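Local structure of vesicular integral-membrane protein VIP36 (Canis lupus familiaris, 2DUO) at residues W27-S32 against G51-H56; P117-T122 against D145-E150. The protein acts as a calcium-dependent lectin of the early secretory pathway, using its lumenal domain to bind high-mannose glycans, and takes part in transporting and sorting glycoproteins that carry them. All coordinates share one frame; numbering follows the deposited sequence.

Contact 1. Residues W27-S32 against G51-H56; sequences WDFQGS and GSIWNH
One face of the Trp27 indole is laid against Asn55: CB of Asn55 stands 3.9 Å from the centroid of the six-membered ring, a CH-pi contact over the face, and ND2 lies above the ring system with the amide plane turned 28° from it. Asn55 reaches this place with CG anti to its backbone N (chi1 -162°), and its amide is fixed by Leu26 O, Glu9 O and His10, while Ser11 O accepts from Trp27 NE1. CD1 of Ile53 touches Trp27 CB at 3.5 Å and also meets CE2 of Phe29, whose ring runs alongside the isoleucine. Trp27, Phe29, Ile53 and Asn55 thus line one face of an antiparallel edge pairing in the lectin beta-sandwich.

Asp28, Gln30, Ser52 and Trp54 line the other face, where the Trp54 ring meets Trp88. Asp28 N binds Trp54 O at 2.8 Å and Trp54 N returns to Asp28 O; Gln30 and Ser52 form the second such hydrogen-bonded pair. Bent at chi2 (-76°), the Gln30 chain brings OE1 to Ser52 OG, which donates at 3.0 Å. Farther along, a water donates to Asp28 OD2 at 2.7 Å and to His56 O at 3.3 Å.

Phe29 and Ile53 suit packing on Val40 and Leu42 of strand 40-43, and the buried Asn55 amide is satisfied; opposite, Ser52 and Trp54 are buried, Asp28 and Gln30 partly exposed.

Contact 2. Residues P117-T122 against D145-E150; sequences PNDETT and DGRWTE. With CA (calcium ion), chain C.
Asn118 and Asp145 meet at a calcium ion, in the loop-built metal site characteristic of legume-type lectins. Asn118 OD1 binds the calcium at 2.3 Å and Asp145 OD2 binds it at 2.4 Å. Two waters add to the shell, and both carboxylate oxygens of Asp114 and Tyr116 O complete it, seven ligand atoms in all. An amide oxygen and a carboxylate are hard oxygen ligands, well matched to calcium; their planes are turned 50° apart as they converge on the ion.

Hydrogen bonds from the backbone hold the Asp145 carboxylate in place. Asn118 N donates to the syn lone pair of Asp145 OD2 at 2.8 Å, and Asp119 N reaches OD1 on its syn side, 34° out of the carboxylate plane. The carboxylate thus grips the calcium with OD2 and the loop backbone with both oxygens. Asn118 belongs to both the calcium and the carbohydrate site, and Asp145 to the calcium site, so this brace probably orders the sugar-binding loop.

A salt bridge joins the two loops. Asp119 swings its carboxylate away from its own N (chi1 -178°), and OD2 meets Arg147 NH2 at 2.8 Å through its syn lone pair, with a weak second bond from NE. The long arginine, bent at chi3, reaches across to it. The other carboxylate oxygen of Asp119, OD1, pairs with Lys144 and accepts from Thr121 N, making an Asx turn, and from Thr121 OG1.

Water links the two acids: it donates to Asp145 OD1 at 2.8 Å and to Asp119 OD2 at 3.3 Å, while accepting from Thr122 OG1.

In the fold
Both segments of contact 1 come before those of contact 2 in the chain, and all belong to one L-type lectin domain. Their centres lie about 27 Å apart and their nearest atoms about 16 Å, so they do not touch. Contact 1 joins strands 27-31 and 50-55 at one margin of the seven-stranded antiparallel sheet; contact 2 is made by loops that connect strands 109-114, 128-135 and 152-155 toward the opposite margin. Strands 204-210 and 84-90 lie between these two groups in the sheet. The same sheet therefore has a paired edge at one side and, at the other, the calcium-bearing loops that form part of the carbohydrate site.

Contact 1. Residues W27-S32 against G51-H56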
loop_
_atom_site.group_PDB
_atom_site.type_symbol
_atom_site.label_atom_id
_atom_site.label_comp_id
_atom_site.label_asym_id
_atom_site.label_seq_id
_atom_site.Cartn_x
_atom_site.Cartn_y
_atom_site.Cartn_z
ATOM N N TRP A 27 -7.324 8.001 -11.745
ATOM C CA TRP A 27 -7.456 6.722 -11.013
ATOM C C TRP A 27 -8.681 5.989 -11.517
ATOM O O TRP A 27 -9.649 6.644 -11.906
ATOM C CB TRP A 27 -7.567 6.968 -9.502
ATOM C CG TRP A 27 -6.355 7.698 -9.010
ATOM C CD1 TRP A 27 -6.127 9.046 -9.094
ATOM C CD2 TRP A 27 -5.165 7.116 -8.467
ATOM N NE1 TRP A 27 -4.872 9.342 -8.613
ATOM C CE2 TRP A 27 -4.259 8.178 -8.215
ATOM C CE3 TRP A 27 -4.789 5.798 -8.125
ATOM C CZ2 TRP A 27 -2.993 7.972 -7.641
ATOM C CZ3 TRP A 27 -3.530 5.581 -7.573
ATOM C CH2 TRP A 27 -2.636 6.666 -7.333
ATOM N N ASP A 28 -8.608 4.652 -11.541
ATOM C CA ASP A 28 -9.780 3.779 -11.774
ATOM C C ASP A 28 -10.194 3.230 -10.416
ATOM O O ASP A 28 -9.339 2.933 -9.575
ATOM C CB ASP A 28 -9.437 2.602 -12.699
ATOM C CG ASP A 28 -9.110 3.038 -14.097
ATOM O OD1 ASP A 28 -9.962 3.665 -14.739
ATOM O OD2 ASP A 28 -7.991 2.753 -14.551
ATOM N N PHE A 29 -11.496 3.167 -10.170
ATOM C CA PHE A 29 -12.037 2.755 -8.864
ATOM C C PHE A 29 -12.724 1.414 -9.050
ATOM O O PHE A 29 -13.552 1.285 -9.920
ATOM C CB PHE A 29 -13.007 3.815 -8.286
ATOM C CG PHE A 29 -12.387 5.195 -8.192
ATOM C CD1 PHE A 29 -12.243 5.990 -9.336
ATOM C CD2 PHE A 29 -11.916 5.670 -6.983
ATOM C CE1 PHE A 29 -11.639 7.240 -9.271
ATOM C CE2 PHE A 29 -11.315 6.936 -6.907
ATOM C CZ PHE A 29 -11.167 7.710 -8.054
ATOM N N GLN A 30 -12.366 0.421 -8.240
ATOM C CA GLN A 30 -12.787 -0.950 -8.498
ATOM C C GLN A 30 -13.393 -1.576 -7.258
ATOM O O GLN A 30 -13.051 -1.207 -6.133
ATOM C CB GLN A 30 -11.578 -1.767 -9.014
ATOM C CG GLN A 30 -11.866 -3.241 -9.393
ATOM C CD GLN A 30 -12.010 -4.126 -8.170
ATOM O OE1 GLN A 30 -11.392 -3.864 -7.150
ATOM N NE2 GLN A 30 -12.843 -5.167 -8.260
ATOM N N GLY A 31 -14.294 -2.543 -7.456
ATOM C CA GLY A 31 -14.823 -3.305 -6.333
ATOM C C GLY A 31 -15.653 -2.439 -5.380
ATOM O O GLY A 31 -16.362 -1.537 -5.814
ATOM N N SER A 32 -15.519 -2.701 -4.085
ATOM C CA SER A 32 -16.371 -2.097 -3.053
ATOM C C SER A 32 -16.093 -0.614 -2.845
ATOM O O SER A 32 -16.824 0.048 -2.084
ATOM C CB SER A 32 -16.266 -2.858 -1.725
ATOM O OG SER A 32 -14.916 -2.916 -1.257
ATOM N N GLY A 51 -12.074 -3.885 -2.339
ATOM C CA GLY A 51 -12.071 -2.703 -3.191
ATOM C C GLY A 51 -10.679 -2.161 -3.401
ATOM O O GLY A 51 -9.809 -2.332 -2.539
ATOM N N SER A 52 -10.486 -1.509 -4.544
ATOM C CA SER A 52 -9.209 -0.924 -4.882
ATOM C C SER A 52 -9.323 0.386 -5.652
ATOM O O SER A 52 -10.392 0.750 -6.186
ATOM C CB SER A 52 -8.373 -1.928 -5.695
ATOM O OG SER A 52 -8.923 -2.139 -6.999
ATOM N N ILE A 53 -8.175 1.050 -5.754
ATOM C CA ILE A 53 -8.005 2.218 -6.576
ATOM C C ILE A 53 -6.660 2.011 -7.285
ATOM O O ILE A 53 -5.676 1.623 -6.629
ATOM C CB ILE A 53 -8.068 3.536 -5.747
ATOM C CG1 ILE A 53 -8.194 4.737 -6.683
ATOM C CG2 ILE A 53 -6.909 3.610 -4.664
ATOM C CD1 ILE A 53 -7.809 6.099 -6.088
ATOM N N TRP A 54 -6.645 2.224 -8.605
ATOM C CA TRP A 54 -5.458 2.010 -9.418
ATOM C C TRP A 54 -5.165 3.229 -10.264
ATOM O O TRP A 54 -6.069 3.760 -10.907
ATOM C CB TRP A 54 -5.610 0.756 -10.298
ATOM C CG TRP A 54 -5.533 -0.477 -9.458
ATOM C CD1 TRP A 54 -6.575 -1.161 -8.890
ATOM C CD2 TRP A 54 -4.324 -1.141 -9.022
ATOM N NE1 TRP A 54 -6.093 -2.228 -8.151
ATOM C CE2 TRP A 54 -4.720 -2.239 -8.208
ATOM C CE3 TRP A 54 -2.946 -0.918 -9.252
ATOM C CZ2 TRP A 54 -3.782 -3.136 -7.624
ATOM C CZ3 TRP A 54 -2.017 -1.793 -8.675
ATOM C CH2 TRP A 54 -2.444 -2.897 -7.868
ATOM N N ASN A 55 -3.911 3.681 -10.238
ATOM C CA ASN A 55 -3.466 4.835 -11.056
ATOM C C ASN A 55 -3.694 4.468 -12.523
ATOM O O ASN A 55 -3.370 3.349 -12.973
ATOM C CB ASN A 55 -1.973 5.112 -10.758
ATOM C CG ASN A 55 -1.486 6.514 -11.175
ATOM O OD1 ASN A 55 -0.265 6.702 -11.319
ATOM N ND2 ASN A 55 -2.393 7.480 -11.352
ATOM N N HIS A 56 -4.289 5.390 -13.273
ATOM C CA HIS A 56 -4.770 5.038 -14.611
ATOM C C HIS A 56 -3.667 4.754 -15.644
ATOM O O HIS A 56 -3.947 4.156 -16.687
ATOM C CB HIS A 56 -5.799 6.070 -15.130
ATOM C CG HIS A 56 -5.190 7.261 -15.804
ATOM N ND1 HIS A 56 -4.186 8.018 -15.235
ATOM C CD2 HIS A 56 -5.469 7.842 -16.997
ATOM C CE1 HIS A 56 -3.868 9.011 -16.054
ATOM N NE2 HIS A 56 -4.623 8.918 -17.134
HETATM O O HOH W 1 -5.768 1.653 -13.683
HETATM O O HOH W 2 -7.057 3.173 -17.024
#

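Contact 2. Residues P117-T122 against D145-E150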
loop_
_atom_site.group_PDB
_atom_site.type_symbol
_atom_site.label_atom_id
_atom_site.label_comp_id
_atom_site.label_asym_id
_atom_site.label_seq_id
_atom_site.Cartn_x
_atom_site.Cartn_y
_atom_site.Cartn_z
ATOM N N PRO A 117 -4.343 -10.242 13.689
ATOM C CA PRO A 117 -3.521 -11.459 13.719
ATOM C C PRO A 117 -4.355 -12.690 13.359
ATOM O O PRO A 117 -5.063 -13.265 14.207
ATOM C CB PRO A 117 -3.026 -11.527 15.171
ATOM C CG PRO A 117 -4.116 -10.823 15.983
ATOM C CD PRO A 117 -4.699 -9.767 15.049
ATOM N N ASN A 118 -4.279 -13.090 12.098
ATOM C CA ASN A 118 -4.925 -14.328 11.658
ATOM C C ASN A 118 -4.193 -15.525 12.229
ATOM O O ASN A 118 -4.795 -16.576 12.473
ATOM C CB ASN A 118 -4.960 -14.417 10.136
ATOM C CG ASN A 118 -5.852 -13.358 9.518
ATOM O OD1 ASN A 118 -5.420 -12.225 9.289
ATOM N ND2 ASN A 118 -7.107 -13.713 9.260
ATOM N N ASP A 119 -2.892 -15.344 12.457
ATOM C CA ASP A 119 -1.998 -16.418 12.873
ATOM C C ASP A 119 -2.146 -16.666 14.376
ATOM O O ASP A 119 -1.746 -15.827 15.191
ATOM C CB ASP A 119 -0.551 -16.053 12.488
ATOM C CG ASP A 119 0.470 -17.134 12.823
ATOM O OD1 ASP A 119 0.110 -18.198 13.353
ATOM O OD2 ASP A 119 1.673 -16.912 12.549
ATOM N N GLU A 120 -2.707 -17.830 14.716
ATOM C CA GLU A 120 -2.928 -18.234 16.114
ATOM C C GLU A 120 -1.624 -18.427 16.910
ATOM O O GLU A 120 -1.624 -18.398 18.147
ATOM C CB GLU A 120 -3.788 -19.507 16.169
ATOM C CG GLU A 120 -5.269 -19.256 15.862
ATOM C CD GLU A 120 -5.969 -20.456 15.216
ATOM O OE1 GLU A 120 -6.987 -20.936 15.788
ATOM O OE2 GLU A 120 -5.517 -20.920 14.139
ATOM N N THR A 121 -0.521 -18.642 16.205
ATOM C CA THR A 121 0.771 -18.789 16.858
ATOM C C THR A 121 1.716 -17.682 16.410
ATOM O O THR A 121 2.923 -17.906 16.336
ATOM C CB THR A 121 1.433 -20.161 16.560
ATOM O OG1 THR A 121 1.590 -20.316 15.141
ATOM C CG2 THR A 121 0.592 -21.325 17.119
ATOM N N THR A 122 1.173 -16.502 16.107
ATOM C CA THR A 122 1.992 -15.334 15.756
ATOM C C THR A 122 2.998 -14.950 16.837
ATOM O O THR A 122 2.793 -15.216 18.026
ATOM C CB THR A 122 1.152 -14.075 15.368
ATOM O OG1 THR A 122 2.033 -13.037 14.911
ATOM C CG2 THR A 122 0.322 -13.543 16.543
ATOM N N ASP A 145 -0.770 -14.324 8.287
ATOM C CA ASP A 145 -0.343 -12.926 8.141
ATOM C C ASP A 145 0.933 -12.789 7.298
ATOM O O ASP A 145 1.826 -12.001 7.638
ATOM C CB ASP A 145 -0.136 -12.311 9.539
ATOM C CG ASP A 145 -1.311 -12.597 10.471
ATOM O OD1 ASP A 145 -1.095 -13.233 11.520
ATOM O OD2 ASP A 145 -2.447 -12.196 10.125
ATOM N N GLY A 146 1.029 -13.592 6.236
ATOM C CA GLY A 146 2.188 -13.552 5.337
ATOM C C GLY A 146 3.542 -13.848 5.961
ATOM O O GLY A 146 4.574 -13.422 5.440
ATOM N N ARG A 147 3.544 -14.594 7.069
ATOM C CA ARG A 147 4.781 -14.944 7.783
ATOM C C ARG A 147 5.930 -15.384 6.864
ATOM O O ARG A 147 7.093 -14.947 7.034
ATOM C CB ARG A 147 4.501 -16.080 8.794
ATOM C CG ARG A 147 5.691 -16.358 9.700
ATOM C CD ARG A 147 5.581 -17.745 10.302
ATOM N NE ARG A 147 4.702 -17.724 11.455
ATOM C CZ ARG A 147 4.593 -18.712 12.335
ATOM N NH1 ARG A 147 5.311 -19.814 12.182
ATOM N NH2 ARG A 147 3.761 -18.591 13.365
ATOM N N TRP A 148 5.589 -16.226 5.897
ATOM C CA TRP A 148 6.575 -16.974 5.100
ATOM C C TRP A 148 7.251 -16.117 4.025
ATOM O O TRP A 148 8.303 -16.495 3.496
ATOM C CB TRP A 148 5.919 -18.171 4.396
ATOM C CG TRP A 148 4.825 -18.869 5.154
ATOM C CD1 TRP A 148 3.506 -18.933 4.809
ATOM C CD2 TRP A 148 4.962 -19.608 6.369
ATOM N NE1 TRP A 148 2.804 -19.677 5.736
ATOM C CE2 TRP A 148 3.674 -20.100 6.707
ATOM C CE3 TRP A 148 6.049 -19.913 7.205
ATOM C CZ2 TRP A 148 3.436 -20.869 7.858
ATOM C CZ3 TRP A 148 5.815 -20.693 8.349
ATOM C CH2 TRP A 148 4.520 -21.155 8.658
ATOM N N THR A 149 6.615 -15.005 3.680
ATOM C CA THR A 149 7.066 -14.135 2.579
ATOM C C THR A 149 7.394 -12.688 3.016
ATOM O O THR A 149 7.723 -11.845 2.173
ATOM C CB THR A 149 6.009 -14.107 1.454
ATOM O OG1 THR A 149 4.736 -13.730 2.011
ATOM C CG2 THR A 149 5.897 -15.505 0.817
ATOM N N GLU A 150 7.329 -12.394 4.311
ATOM C CA GLU A 150 7.686 -11.046 4.820
ATOM C C GLU A 150 9.176 -10.714 4.669
ATOM O O GLU A 150 10.034 -11.465 5.160
ATOM C CB GLU A 150 7.315 -10.931 6.312
ATOM C CG GLU A 150 7.828 -9.654 6.991
ATOM C CD GLU A 150 7.721 -9.682 8.528
ATOM O OE1 GLU A 150 7.065 -10.607 9.058
ATOM O OE2 GLU A 150 8.277 -8.768 9.191
HETATM CA CA CA C . -3.840 -10.515 9.134
HETATM O O HOH W 3 1.565 -13.664 12.173
HETATM O O HOH W 4 -5.880 -9.365 8.378
HETATM O O HOH W 5 -3.482 -11.400 6.877
#